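Local structure of tautomerase (Advenella mimigardefordensis DPN7, 6VVW) at residues K17-L21 with I41-E45; V27-L32 with N79-I84; F67-R72 with D105-M111. The protein belongs to the tautomerase superfamily, with two successive beta-alpha-beta units in each chain, and assembles as a trimer. The contacts are given in a common frame with arbitrary orientation. Numbering follows the deposited sequence.

Contact 1: residues K17-L21 with I41-E45; sequences KTAFL and ISLHE
A helix packed against the strand that follows it shows how an apolar layer and one charge pair combine. Residues 17-21 are helical and Ile41-Leu43 extended; the two axes run nearly antiparallel (159°) and approach to 9.7 Å. Lys17 lies opposite Leu43 (CA-CA 7.4 Å) and Leu21 opposite Ile41 (CA-CA 6.7 Å). The apolar layer centres on Leu21 (m, t) and Leu43 (t, p). Leu21 CD2 slots between the two inward-pointing strand residues, 3.5 Å from Ile41 CG2 and 3.8 Å from Leu43 CB. Leu43 CD2 in turn meets Lys17 CB at 3.5 Å and Phe20 CE2 at 4.3 Å. The one polar link is a short salt bridge, Lys17 NZ to Glu45 OE2 at 2.5 Å: the lysine chain (chi1 m, chi2 t, chi3 m) passes Leu43 to reach the carboxylate, whose OE1 accepts a hydrogen bond from Gly11 N. Between Ile41 and Leu43, Ser42 points away, and its hydroxyl bonds to Gln7 of the second subunit; Ile41 and Ser42 also pair antiparallel with a strand of that subunit, continuing the sheet. Helix over sheet in this way is the return half of the right-handed beta-alpha-beta crossover (strand 3-8, helix 16-30, strand 40-43) of the tautomerase fold.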
ATOM      1  N   LYS A  17       2.109  19.038   6.742  1.00 23.92           N
ATOM      2  CA  LYS A  17       1.639  17.674   6.897  1.00 20.73           C
ATOM      3  C   LYS A  17       0.604  17.525   7.984  1.00 21.76           C
ATOM      4  O   LYS A  17       0.298  16.391   8.371  1.00 23.72           O
ATOM      5  CB  LYS A  17       2.817  16.763   7.195  1.00 24.10           C
ATOM      6  CG  LYS A  17       4.062  17.114   6.437  1.00 21.41           C
ATOM      7  CD  LYS A  17       5.221  16.384   7.035  1.00 19.35           C
ATOM      8  CE  LYS A  17       5.367  16.756   8.486  1.00 23.04           C
ATOM      9  NZ  LYS A  17       5.626  15.566   9.323  1.00 23.79           N
ATOM     10  N   THR A  18       0.083  18.639   8.497  1.00 25.19           N
ATOM     11  CA  THR A  18      -1.109  18.659   9.329  1.00 25.48           C
ATOM     12  C   THR A  18      -2.307  19.219   8.576  1.00 25.19           C
ATOM     13  O   THR A  18      -3.288  18.503   8.337  1.00 29.49           O
ATOM     14  CB  THR A  18      -0.864  19.482  10.602  1.00 26.42           C
ATOM     15  OG1 THR A  18      -0.130  18.681  11.530  1.00 26.98           O
ATOM     16  CG2 THR A  18      -2.166  19.901  11.251  1.00 26.91           C
ATOM     17  N   ALA A  19      -2.251  20.487   8.175  1.00 24.83           N
ATOM     18  CA  ALA A  19      -3.378  21.071   7.466  1.00 24.65           C
ATOM     19  C   ALA A  19      -3.696  20.287   6.204  1.00 28.05           C
ATOM     20  O   ALA A  19      -4.869  20.172   5.824  1.00 30.51           O
ATOM     21  CB  ALA A  19      -3.088  22.525   7.140  1.00 29.02           C
ATOM     22  N   PHE A  20      -2.679  19.711   5.561  1.00 25.12           N
ATOM     23  CA  PHE A  20      -2.938  18.880   4.397  1.00 23.48           C
ATOM     24  C   PHE A  20      -3.879  17.744   4.746  1.00 21.15           C
ATOM     25  O   PHE A  20      -4.821  17.451   4.008  1.00 21.23           O
ATOM     26  CB  PHE A  20      -1.637  18.326   3.845  1.00 22.33           C
ATOM     27  CG  PHE A  20      -1.787  16.980   3.198  1.00 21.42           C
ATOM     28  CD1 PHE A  20      -2.076  16.879   1.855  1.00 20.40           C
ATOM     29  CD2 PHE A  20      -1.617  15.821   3.930  1.00 21.36           C
ATOM     30  CE1 PHE A  20      -2.200  15.662   1.255  1.00 15.35           C
ATOM     31  CE2 PHE A  20      -1.751  14.604   3.342  1.00 18.81           C
ATOM     32  CZ  PHE A  20      -2.043  14.526   1.992  1.00 20.33           C
ATOM     33  N   LEU A  21      -3.637  17.075   5.860  1.00 19.87           N
ATOM     34  CA  LEU A  21      -4.544  16.007   6.218  1.00 18.24           C
ATOM     35  C   LEU A  21      -5.887  16.571   6.613  1.00 21.39           C
ATOM     36  O   LEU A  21      -6.912  15.891   6.482  1.00 27.91           O
ATOM     37  CB  LEU A  21      -3.976  15.159   7.350  1.00 20.77           C
ATOM     38  CG  LEU A  21      -2.576  14.545   7.433  1.00 22.83           C
ATOM     39  CD1 LEU A  21      -2.168  14.440   8.917  1.00 19.02           C
ATOM     40  CD2 LEU A  21      -2.472  13.181   6.752  1.00 17.41           C
ATOM     41  N   ILE A  41      -6.911   9.108   6.891  1.00 18.65           N
ATOM     42  CA  ILE A  41      -5.809   9.479   6.014  1.00 19.34           C
ATOM     43  C   ILE A  41      -4.533   9.304   6.798  1.00 18.38           C
ATOM     44  O   ILE A  41      -4.448   9.734   7.950  1.00 20.60           O
ATOM     45  CB  ILE A  41      -5.924  10.928   5.514  1.00 19.83           C
ATOM     46  CG1 ILE A  41      -7.121  11.075   4.585  1.00 21.09           C
ATOM     47  CG2 ILE A  41      -4.662  11.315   4.797  1.00 17.20           C
ATOM     48  CD1 ILE A  41      -7.643  12.474   4.466  1.00 21.59           C
ATOM     49  N   SER A  42      -3.537   8.688   6.182  1.00 19.30           N
ATOM     50  CA  SER A  42      -2.259   8.449   6.836  1.00 18.10           C
ATOM     51  C   SER A  42      -1.147   9.011   5.970  1.00 17.86           C
ATOM     52  O   SER A  42      -1.056   8.671   4.789  1.00 21.23           O
ATOM     53  CB  SER A  42      -2.048   6.962   7.057  1.00 20.87           C
ATOM     54  OG  SER A  42      -1.319   6.393   5.985  1.00 18.96           O
ATOM     55  N   LEU A  43      -0.280   9.839   6.547  1.00 16.95           N
ATOM     56  CA  LEU A  43       0.856  10.363   5.805  1.00 17.10           C
ATOM     57  C   LEU A  43       2.150   9.698   6.256  1.00 21.71           C
ATOM     58  O   LEU A  43       2.392   9.554   7.460  1.00 24.65           O
ATOM     59  CB  LEU A  43       0.965  11.882   5.970  1.00 20.53           C
ATOM     60  CG  LEU A  43       2.087  12.474   5.122  1.00 18.79           C
ATOM     61  CD1 LEU A  43       1.798  12.062   3.716  1.00 21.77           C
ATOM     62  CD2 LEU A  43       2.108  13.968   5.191  1.00 18.45           C
ATOM     63  N   HIS A  44       2.998   9.327   5.282  1.00 19.33           N
ATOM     64  CA  HIS A  44       4.242   8.589   5.529  1.00 18.14           C
ATOM     65  C   HIS A  44       5.337   9.175   4.646  1.00 20.10           C
ATOM     66  O   HIS A  44       5.505   8.744   3.503  1.00 22.29           O
ATOM     67  CB  HIS A  44       4.030   7.112   5.245  1.00 18.68           C
ATOM     68  CG  HIS A  44       5.288   6.332   5.005  1.00 20.58           C
ATOM     69  ND1 HIS A  44       6.478   6.599   5.651  1.00 21.16           N
ATOM     70  CD2 HIS A  44       5.529   5.265   4.204  1.00 19.69           C
ATOM     71  CE1 HIS A  44       7.397   5.734   5.256  1.00 18.89           C
ATOM     72  NE2 HIS A  44       6.850   4.921   4.371  1.00 20.68           N
ATOM     73  N   GLU A  45       6.096  10.132   5.183  1.00 17.75           N
ATOM     74  CA  GLU A  45       7.081  10.822   4.365  1.00 18.53           C
ATOM     75  C   GLU A  45       8.233   9.902   4.000  1.00 18.44           C
ATOM     76  O   GLU A  45       8.578   8.971   4.724  1.00 18.51           O
ATOM     77  CB  GLU A  45       7.651  12.046   5.067  1.00 19.55           C
ATOM     78  CG  GLU A  45       6.798  12.654   6.151  1.00 22.52           C
ATOM     79  CD  GLU A  45       7.497  13.838   6.792  1.00 21.66           C
ATOM     80  OE1 GLU A  45       8.324  14.468   6.107  1.00 18.56           O
ATOM     81  OE2 GLU A  45       7.204  14.154   7.963  1.00 31.10           O
TER

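Contact 2: residues V27-L32 with N79-I84; sequences VIEQTL and NFLAAI
Two helices lying side by side on one sheet, one from each beta-alpha-beta unit of the tautomerase fold, must fit their surfaces together, and here the fit is made by branched aliphatic side chains, a threonine, one alanine and one aromatic ring. Residues 27-30 end helix 16-30, and at Thr31 and Leu32 the chain breaks from the helical path; residues 79-84 are helical throughout. The chains pass in opposite senses, Val27 facing Ala83 (CA-CA 6.9 Å) and Thr31 facing Phe80 (CA-CA 5.8 Å). Val27 (t) is the bump at one end: its CG1 settles between Ala83 and Ile84, 3.8 Å from Ala83 CB and 3.7 Å from Ile84 CG1. Towards the sheet, Ile28 (m, t) closes the seam more loosely, with CG2 4.3 Å from Phe80 CE2 and CG1 4.4 Å from Ile84 CD1. Deeper down, Phe80 rests on Leu68 and Ile84 on Ile64, both of strand 62-69. At the other end Phe80 (chi1 m, chi2 76°) reaches across to the helix terminus and offers a flat floor to Thr31 (p). This is a CH-pi contact: Thr31 CB stands 3.5 Å from the centroid of the Phe80 ring, just 9° off its normal, while Thr31 O lies 3.0 Å from Phe80 CE1.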
ATOM      1  N   VAL A  27     -11.957  17.595   2.232  1.00 23.03           N
ATOM      2  CA  VAL A  27     -12.187  17.432   0.803  1.00 21.63           C
ATOM      3  C   VAL A  27     -12.710  16.036   0.511  1.00 26.28           C
ATOM      4  O   VAL A  27     -13.425  15.837  -0.487  1.00 27.36           O
ATOM      5  CB  VAL A  27     -10.899  17.727   0.007  1.00 22.56           C
ATOM      6  CG1 VAL A  27     -10.853  16.976  -1.307  1.00 24.46           C
ATOM      7  CG2 VAL A  27     -10.772  19.199  -0.282  1.00 24.79           C
ATOM      8  N   ILE A  28     -12.420  15.065   1.381  1.00 22.78           N
ATOM      9  CA  ILE A  28     -12.957  13.733   1.162  1.00 22.55           C
ATOM     10  C   ILE A  28     -14.446  13.699   1.487  1.00 24.68           C
ATOM     11  O   ILE A  28     -15.230  13.068   0.771  1.00 27.92           O
ATOM     12  CB  ILE A  28     -12.164  12.685   1.945  1.00 20.99           C
ATOM     13  CG1 ILE A  28     -10.807  12.512   1.288  1.00 20.66           C
ATOM     14  CG2 ILE A  28     -12.859  11.383   1.851  1.00 22.66           C
ATOM     15  CD1 ILE A  28     -10.038  11.378   1.811  1.00 20.89           C
ATOM     16  N   GLU A  29     -14.876  14.402   2.535  1.00 21.45           N
ATOM     17  CA  GLU A  29     -16.300  14.672   2.657  1.00 20.73           C
ATOM     18  C   GLU A  29     -16.790  15.455   1.450  1.00 25.20           C
ATOM     19  O   GLU A  29     -17.724  15.048   0.753  1.00 26.68           O
ATOM     20  CB  GLU A  29     -16.619  15.490   3.897  1.00 21.64           C
ATOM     21  CG  GLU A  29     -15.761  15.340   5.099  1.00 23.82           C
ATOM     22  CD  GLU A  29     -15.929  16.558   5.986  1.00 26.78           C
ATOM     23  OE1 GLU A  29     -15.503  17.649   5.555  1.00 23.45           O
ATOM     24  OE2 GLU A  29     -16.558  16.441   7.071  1.00 29.89           O
ATOM     25  N   GLN A  30     -16.163  16.602   1.195  1.00 25.11           N
ATOM     26  CA  GLN A  30     -16.592  17.518   0.148  1.00 25.68           C
ATOM     27  C   GLN A  30     -16.712  16.823  -1.199  1.00 25.60           C
ATOM     28  O   GLN A  30     -17.263  17.389  -2.151  1.00 24.47           O
ATOM     29  CB  GLN A  30     -15.615  18.688   0.044  1.00 23.96           C
ATOM     30  CG  GLN A  30     -16.001  19.902   0.859  1.00 22.11           C
ATOM     31  CD  GLN A  30     -15.211  21.112   0.455  1.00 19.06           C
ATOM     32  OE1 GLN A  30     -14.233  21.008  -0.278  1.00 23.20           O
ATOM     33  NE2 GLN A  30     -15.643  22.275   0.902  1.00 21.71           N
ATOM     34  N   THR A  31     -16.195  15.598  -1.281  1.00 26.66           N
ATOM     35  CA  THR A  31     -16.211  14.771  -2.487  1.00 26.93           C
ATOM     36  C   THR A  31     -17.243  13.657  -2.399  1.00 26.06           C
ATOM     37  O   THR A  31     -16.957  12.515  -2.763  1.00 21.21           O
ATOM     38  CB  THR A  31     -14.827  14.197  -2.725  1.00 26.69           C
ATOM     39  OG1 THR A  31     -14.258  13.873  -1.448  1.00 23.63           O
ATOM     40  CG2 THR A  31     -13.950  15.216  -3.464  1.00 25.50           C
ATOM     41  N   LEU A  32     -18.428  13.986  -1.867  1.00 25.97           N
ATOM     42  CA  LEU A  32     -19.630  13.151  -1.819  1.00 27.41           C
ATOM     43  C   LEU A  32     -19.433  11.807  -1.124  1.00 24.32           C
ATOM     44  O   LEU A  32     -18.398  11.148  -1.273  1.00 25.74           O
ATOM     45  CB  LEU A  32     -20.184  12.936  -3.235  1.00 24.34           C
ATOM     46  CG  LEU A  32     -21.133  14.006  -3.800  1.00 23.88           C
ATOM     47  CD1 LEU A  32     -20.933  14.203  -5.311  1.00 22.33           C
ATOM     48  CD2 LEU A  32     -22.591  13.695  -3.502  1.00 20.96           C
ATOM     49  N   ASN A  79     -13.562  13.683  -9.459  1.00 20.89           N
ATOM     50  CA  ASN A  79     -13.624  14.923  -8.716  1.00 18.71           C
ATOM     51  C   ASN A  79     -12.670  14.903  -7.537  1.00 20.26           C
ATOM     52  O   ASN A  79     -11.936  15.881  -7.322  1.00 21.00           O
ATOM     53  CB  ASN A  79     -15.058  15.188  -8.262  1.00 22.71           C
ATOM     54  CG  ASN A  79     -15.900  15.810  -9.354  1.00 22.58           C
ATOM     55  OD1 ASN A  79     -15.601  15.664 -10.543  1.00 24.79           O
ATOM     56  ND2 ASN A  79     -16.950  16.524  -8.965  1.00 19.99           N
ATOM     57  N   PHE A  80     -12.676  13.799  -6.782  1.00 22.57           N
ATOM     58  CA  PHE A  80     -11.625  13.503  -5.819  1.00 21.24           C
ATOM     59  C   PHE A  80     -10.268  13.896  -6.358  1.00 20.21           C
ATOM     60  O   PHE A  80      -9.532  14.669  -5.743  1.00 20.67           O
ATOM     61  CB  PHE A  80     -11.573  12.015  -5.506  1.00 17.36           C
ATOM     62  CG  PHE A  80     -12.612  11.541  -4.569  1.00 20.64           C
ATOM     63  CD1 PHE A  80     -13.913  11.372  -4.988  1.00 23.19           C
ATOM     64  CD2 PHE A  80     -12.281  11.189  -3.289  1.00 18.83           C
ATOM     65  CE1 PHE A  80     -14.867  10.886  -4.133  1.00 19.60           C
ATOM     66  CE2 PHE A  80     -13.232  10.707  -2.425  1.00 20.62           C
ATOM     67  CZ  PHE A  80     -14.530  10.557  -2.842  1.00 22.12           C
ATOM     68  N   LEU A  81      -9.921  13.323  -7.508  1.00 19.07           N
ATOM     69  CA  LEU A  81      -8.576  13.496  -8.042  1.00 18.32           C
ATOM     70  C   LEU A  81      -8.214  14.967  -8.202  1.00 20.12           C
ATOM     71  O   LEU A  81      -7.094  15.380  -7.874  1.00 21.98           O
ATOM     72  CB  LEU A  81      -8.461  12.752  -9.373  1.00 17.23           C
ATOM     73  CG  LEU A  81      -8.921  11.306  -9.230  1.00 17.43           C
ATOM     74  CD1 LEU A  81      -8.755  10.501 -10.513  1.00 15.90           C
ATOM     75  CD2 LEU A  81      -8.149  10.689  -8.102  1.00 19.87           C
ATOM     76  N   ALA A  82      -9.157  15.778  -8.681  1.00 19.97           N
ATOM     77  CA  ALA A  82      -8.862  17.176  -8.977  1.00 18.41           C
ATOM     78  C   ALA A  82      -8.772  18.012  -7.705  1.00 20.19           C
ATOM     79  O   ALA A  82      -7.855  18.832  -7.551  1.00 22.47           O
ATOM     80  CB  ALA A  82      -9.931  17.731  -9.915  1.00 22.19           C
ATOM     81  N   ALA A  83      -9.710  17.823  -6.774  1.00 18.74           N
ATOM     82  CA  ALA A  83      -9.637  18.613  -5.551  1.00 17.22           C
ATOM     83  C   ALA A  83      -8.507  18.151  -4.645  1.00 21.05           C
ATOM     84  O   ALA A  83      -7.988  18.945  -3.862  1.00 23.50           O
ATOM     85  CB  ALA A  83     -10.955  18.557  -4.794  1.00 18.88           C
ATOM     86  N   ILE A  84      -8.113  16.881  -4.734  1.00 21.94           N
ATOM     87  CA  ILE A  84      -7.122  16.308  -3.828  1.00 20.10           C
ATOM     88  C   ILE A  84      -5.717  16.591  -4.323  1.00 22.79           C
ATOM     89  O   ILE A  84      -4.790  16.782  -3.517  1.00 19.12           O
ATOM     90  CB  ILE A  84      -7.379  14.801  -3.662  1.00 19.72           C
ATOM     91  CG1 ILE A  84      -8.373  14.534  -2.540  1.00 20.79           C
ATOM     92  CG2 ILE A  84      -6.123  14.058  -3.375  1.00 20.62           C
ATOM     93  CD1 ILE A  84      -9.093  13.205  -2.684  1.00 22.72           C
TER

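Contact 3: residues F67-R72 with D105-M111; sequences FLLAGR and DIAPEHM
Where two parallel strands part company, the last backbone bonds show how the sheet ends. Leu68 pairs with Asp105 (CA-CA 5.0 Å) and Leu69 with Ile106 (CA-CA 4.8 Å), all four in extended conformation. Ile106 gives its N-H to Leu68 O (N to O 2.8 Å, 174°) and receives at its own O the N-H of Ala70 (N to O 2.5 Å, 171°), so the backbone N-H and C=O of Ile106 are both satisfied by strand 62-69 and the residue after it. Each acceptor also takes a CA-H...O contact: Asp105 CA to Leu68 O at 3.5 Å and Leu69 CA to Ile106 O at 3.4 Å. These strands, 62-69 and 99-106, are joined through helix 74-92 as the second beta-alpha-beta unit of the tautomerase fold. Past Ala70, Gly71 takes a positive phi (106°) at which a CB would strike the preceding carbonyl oxygen. Asp105 CB packs on Ala70 CB at 3.8 Å; its carboxylate has a weak, long ion pair with Lys77. After Ile106 the chain turns, His110 N bonding to Ala107 O at 2.9 Å, and brings Met111 back over the strand: Met111 CE lies 4.0 Å from Phe67 CB and Met111 SD 4.2 Å from Leu69 CG. Leu69 (m, t) also sets CD2 4.0 Å from Ile106 CG2 and 3.9 Å from Pro108 CA. His110 NE2 makes a weak hydrogen bond to Asp74 of the second subunit.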
ATOM      1  N   PHE A  67      -8.454   3.990  -0.736  1.00 15.11           N
ATOM      2  CA  PHE A  67      -9.346   2.857  -0.655  1.00 14.97           C
ATOM      3  C   PHE A  67     -10.745   3.364  -0.344  1.00 16.86           C
ATOM      4  O   PHE A  67     -10.971   3.966   0.712  1.00 14.89           O
ATOM      5  CB  PHE A  67      -8.856   1.881   0.407  1.00 16.91           C
ATOM      6  CG  PHE A  67      -7.517   1.289   0.093  1.00 15.49           C
ATOM      7  CD1 PHE A  67      -7.415   0.121  -0.633  1.00 14.86           C
ATOM      8  CD2 PHE A  67      -6.357   1.902   0.521  1.00 17.27           C
ATOM      9  CE1 PHE A  67      -6.176  -0.426  -0.928  1.00 16.26           C
ATOM     10  CE2 PHE A  67      -5.124   1.362   0.227  1.00 16.27           C
ATOM     11  CZ  PHE A  67      -5.031   0.194  -0.497  1.00 13.39           C
ATOM     12  N   LEU A  68     -11.676   3.147  -1.281  1.00 19.86           N
ATOM     13  CA  LEU A  68     -13.054   3.594  -1.133  1.00 17.17           C
ATOM     14  C   LEU A  68     -13.968   2.401  -1.340  1.00 14.67           C
ATOM     15  O   LEU A  68     -13.542   1.384  -1.859  1.00 16.58           O
ATOM     16  CB  LEU A  68     -13.377   4.693  -2.122  1.00 15.40           C
ATOM     17  CG  LEU A  68     -12.301   5.753  -2.321  1.00 17.09           C
ATOM     18  CD1 LEU A  68     -11.288   5.358  -3.401  1.00 17.45           C
ATOM     19  CD2 LEU A  68     -12.976   7.039  -2.689  1.00 19.10           C
ATOM     20  N   LEU A  69     -15.220   2.507  -0.924  1.00 17.39           N
ATOM     21  CA  LEU A  69     -16.184   1.424  -1.137  1.00 18.30           C
ATOM     22  C   LEU A  69     -16.792   1.531  -2.532  1.00 15.65           C
ATOM     23  O   LEU A  69     -17.434   2.534  -2.856  1.00 15.23           O
ATOM     24  CB  LEU A  69     -17.292   1.470  -0.089  1.00 16.59           C
ATOM     25  CG  LEU A  69     -16.991   0.781   1.237  1.00 15.29           C
ATOM     26  CD1 LEU A  69     -17.763   1.472   2.347  1.00 16.50           C
ATOM     27  CD2 LEU A  69     -17.314  -0.698   1.182  1.00 15.10           C
ATOM     28  N   ALA A  70     -16.650   0.471  -3.329  1.00 17.09           N
ATOM     29  CA  ALA A  70     -17.108   0.483  -4.716  1.00 16.22           C
ATOM     30  C   ALA A  70     -18.552   0.924  -4.845  1.00 18.50           C
ATOM     31  O   ALA A  70     -19.295   0.969  -3.857  1.00 18.63           O
ATOM     32  CB  ALA A  70     -16.954  -0.890  -5.370  1.00 16.45           C
ATOM     33  N   GLY A  71     -18.950   1.258  -6.063  1.00 18.82           N
ATOM     34  CA  GLY A  71     -20.262   1.797  -6.311  1.00 17.36           C
ATOM     35  C   GLY A  71     -20.324   3.274  -6.599  1.00 17.55           C
ATOM     36  O   GLY A  71     -21.428   3.836  -6.574  1.00 22.68           O
ATOM     37  N   ARG A  72     -19.190   3.917  -6.876  1.00 16.53           N
ATOM     38  CA  ARG A  72     -19.107   5.361  -7.062  1.00 17.76           C
ATOM     39  C   ARG A  72     -18.734   5.666  -8.508  1.00 17.64           C
ATOM     40  O   ARG A  72     -18.221   4.820  -9.237  1.00 17.33           O
ATOM     41  CB  ARG A  72     -18.080   6.007  -6.107  1.00 21.44           C
ATOM     42  CG  ARG A  72     -18.467   6.170  -4.595  1.00 22.56           C
ATOM     43  CD  ARG A  72     -17.391   7.005  -3.789  1.00 16.18           C
ATOM     44  NE  ARG A  72     -17.320   6.712  -2.344  1.00 17.30           N
ATOM     45  CZ  ARG A  72     -16.825   5.583  -1.830  1.00 15.57           C
ATOM     46  NH1 ARG A  72     -16.382   4.653  -2.651  1.00 20.41           N
ATOM     47  NH2 ARG A  72     -16.776   5.366  -0.511  1.00 14.77           N
ATOM     48  N   ASP A 105     -11.475   0.796  -5.622  1.00 16.53           N
ATOM     49  CA  ASP A 105     -12.848   0.623  -5.179  1.00 18.11           C
ATOM     50  C   ASP A 105     -13.027  -0.799  -4.695  1.00 16.38           C
ATOM     51  O   ASP A 105     -12.904  -1.746  -5.478  1.00 18.59           O
ATOM     52  CB  ASP A 105     -13.834   0.977  -6.293  1.00 17.65           C
ATOM     53  CG  ASP A 105     -13.918   2.462  -6.494  1.00 14.12           C
ATOM     54  OD1 ASP A 105     -12.917   3.015  -7.001  1.00 19.36           O
ATOM     55  OD2 ASP A 105     -14.921   3.090  -6.086  1.00 12.43           O
ATOM     56  N   ILE A 106     -13.307  -0.930  -3.388  1.00 19.88           N
ATOM     57  CA  ILE A 106     -13.421  -2.188  -2.663  1.00 20.80           C
ATOM     58  C   ILE A 106     -14.892  -2.560  -2.527  1.00 18.12           C
ATOM     59  O   ILE A 106     -15.787  -1.706  -2.423  1.00 18.67           O
ATOM     60  CB  ILE A 106     -12.743  -2.112  -1.274  1.00 18.86           C
ATOM     61  CG1 ILE A 106     -11.942  -3.372  -0.994  1.00 17.80           C
ATOM     62  CG2 ILE A 106     -13.778  -1.942  -0.148  1.00 19.70           C
ATOM     63  CD1 ILE A 106     -11.791  -3.664   0.495  1.00 18.05           C
ATOM     64  N   ALA A 107     -15.118  -3.752  -2.532  1.00 17.53           N
ATOM     65  CA  ALA A 107     -16.436  -4.340  -2.468  1.00 18.46           C
ATOM     66  C   ALA A 107     -16.850  -4.494  -1.017  1.00 15.92           C
ATOM     67  O   ALA A 107     -16.005  -4.700  -0.150  1.00 17.97           O
ATOM     68  CB  ALA A 107     -16.438  -5.707  -3.156  1.00 19.46           C
ATOM     69  N   PRO A 108     -18.145  -4.402  -0.738  1.00 15.38           N
ATOM     70  CA  PRO A 108     -18.579  -4.313   0.653  1.00 15.80           C
ATOM     71  C   PRO A 108     -18.290  -5.550   1.467  1.00 17.41           C
ATOM     72  O   PRO A 108     -18.223  -5.453   2.700  1.00 17.20           O
ATOM     73  CB  PRO A 108     -20.077  -4.048   0.518  1.00 16.76           C
ATOM     74  CG  PRO A 108     -20.188  -3.314  -0.788  1.00 15.46           C
ATOM     75  CD  PRO A 108     -19.213  -4.012  -1.674  1.00 16.01           C
ATOM     76  N   GLU A 109     -18.118  -6.705   0.828  1.00 19.78           N
ATOM     77  CA  GLU A 109     -17.760  -7.945   1.506  1.00 17.31           C
ATOM     78  C   GLU A 109     -16.268  -8.110   1.678  1.00 16.04           C
ATOM     79  O   GLU A 109     -15.838  -9.070   2.328  1.00 16.39           O
ATOM     80  CB  GLU A 109     -18.261  -9.171   0.735  1.00 15.31           C
ATOM     81  CG  GLU A 109     -19.686  -9.084   0.301  1.00 15.47           C
ATOM     82  CD  GLU A 109     -19.801  -8.518  -1.064  1.00 15.05           C
ATOM     83  OE1 GLU A 109     -18.840  -8.683  -1.835  1.00 14.05           O
ATOM     84  OE2 GLU A 109     -20.845  -7.907  -1.368  1.00 18.16           O
ATOM     85  N   HIS A 110     -15.470  -7.240   1.075  1.00 14.95           N
ATOM     86  CA  HIS A 110     -14.027  -7.383   1.126  1.00 16.43           C
ATOM     87  C   HIS A 110     -13.355  -6.308   1.968  1.00 17.28           C
ATOM     88  O   HIS A 110     -12.129  -6.276   2.038  1.00 18.86           O
ATOM     89  CB  HIS A 110     -13.469  -7.389  -0.289  1.00 16.22           C
ATOM     90  CG  HIS A 110     -13.829  -8.619  -1.051  1.00 15.95           C
ATOM     91  ND1 HIS A 110     -13.916  -8.653  -2.425  1.00 19.26           N
ATOM     92  CD2 HIS A 110     -14.148  -9.861  -0.623  1.00 15.86           C
ATOM     93  CE1 HIS A 110     -14.254  -9.870  -2.813  1.00 16.43           C
ATOM     94  NE2 HIS A 110     -14.408 -10.621  -1.737  1.00 17.34           N
ATOM     95  N   MET A 111     -14.116  -5.441   2.613  1.00 16.48           N
ATOM     96  CA  MET A 111     -13.558  -4.475   3.546  1.00 18.15           C
ATOM     97  C   MET A 111     -13.980  -4.877   4.942  1.00 19.74           C
ATOM     98  O   MET A 111     -15.176  -4.987   5.223  1.00 22.21           O
ATOM     99  CB  MET A 111     -14.023  -3.057   3.245  1.00 18.00           C
ATOM    100  CG  MET A 111     -12.965  -2.040   3.591  1.00 21.30           C
ATOM    101  SD  MET A 111     -13.449  -0.382   3.144  1.00 28.10           S
ATOM    102  CE  MET A 111     -11.982   0.267   2.366  1.00 17.75           C
TER

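The three contacts sample the two-layer plan at different depths. Contact 1 is buried and contacts 2 and 3 only partly so. Contacts 1 and 2 share helix 16-30 and touch where Ile41 CD1 meets Ile28 CD1 at 3.7 Å; contacts 2 and 3 meet through Phe80 CE2 and Leu68 CD2, also at 3.7 Å. Contacts 1 and 3 lie on opposite sides of the chain's centre, their centres about 23 Å apart, yet both reach the same sheet and the second subunit. Chemistry follows position: helix on strand combines apolar packing with a salt bridge, helix beside helix relies on apolar and CH-pi contacts, and strand beside strand on backbone hydrogen bonds, with apolar packing of Leu69 and Met111 beside them.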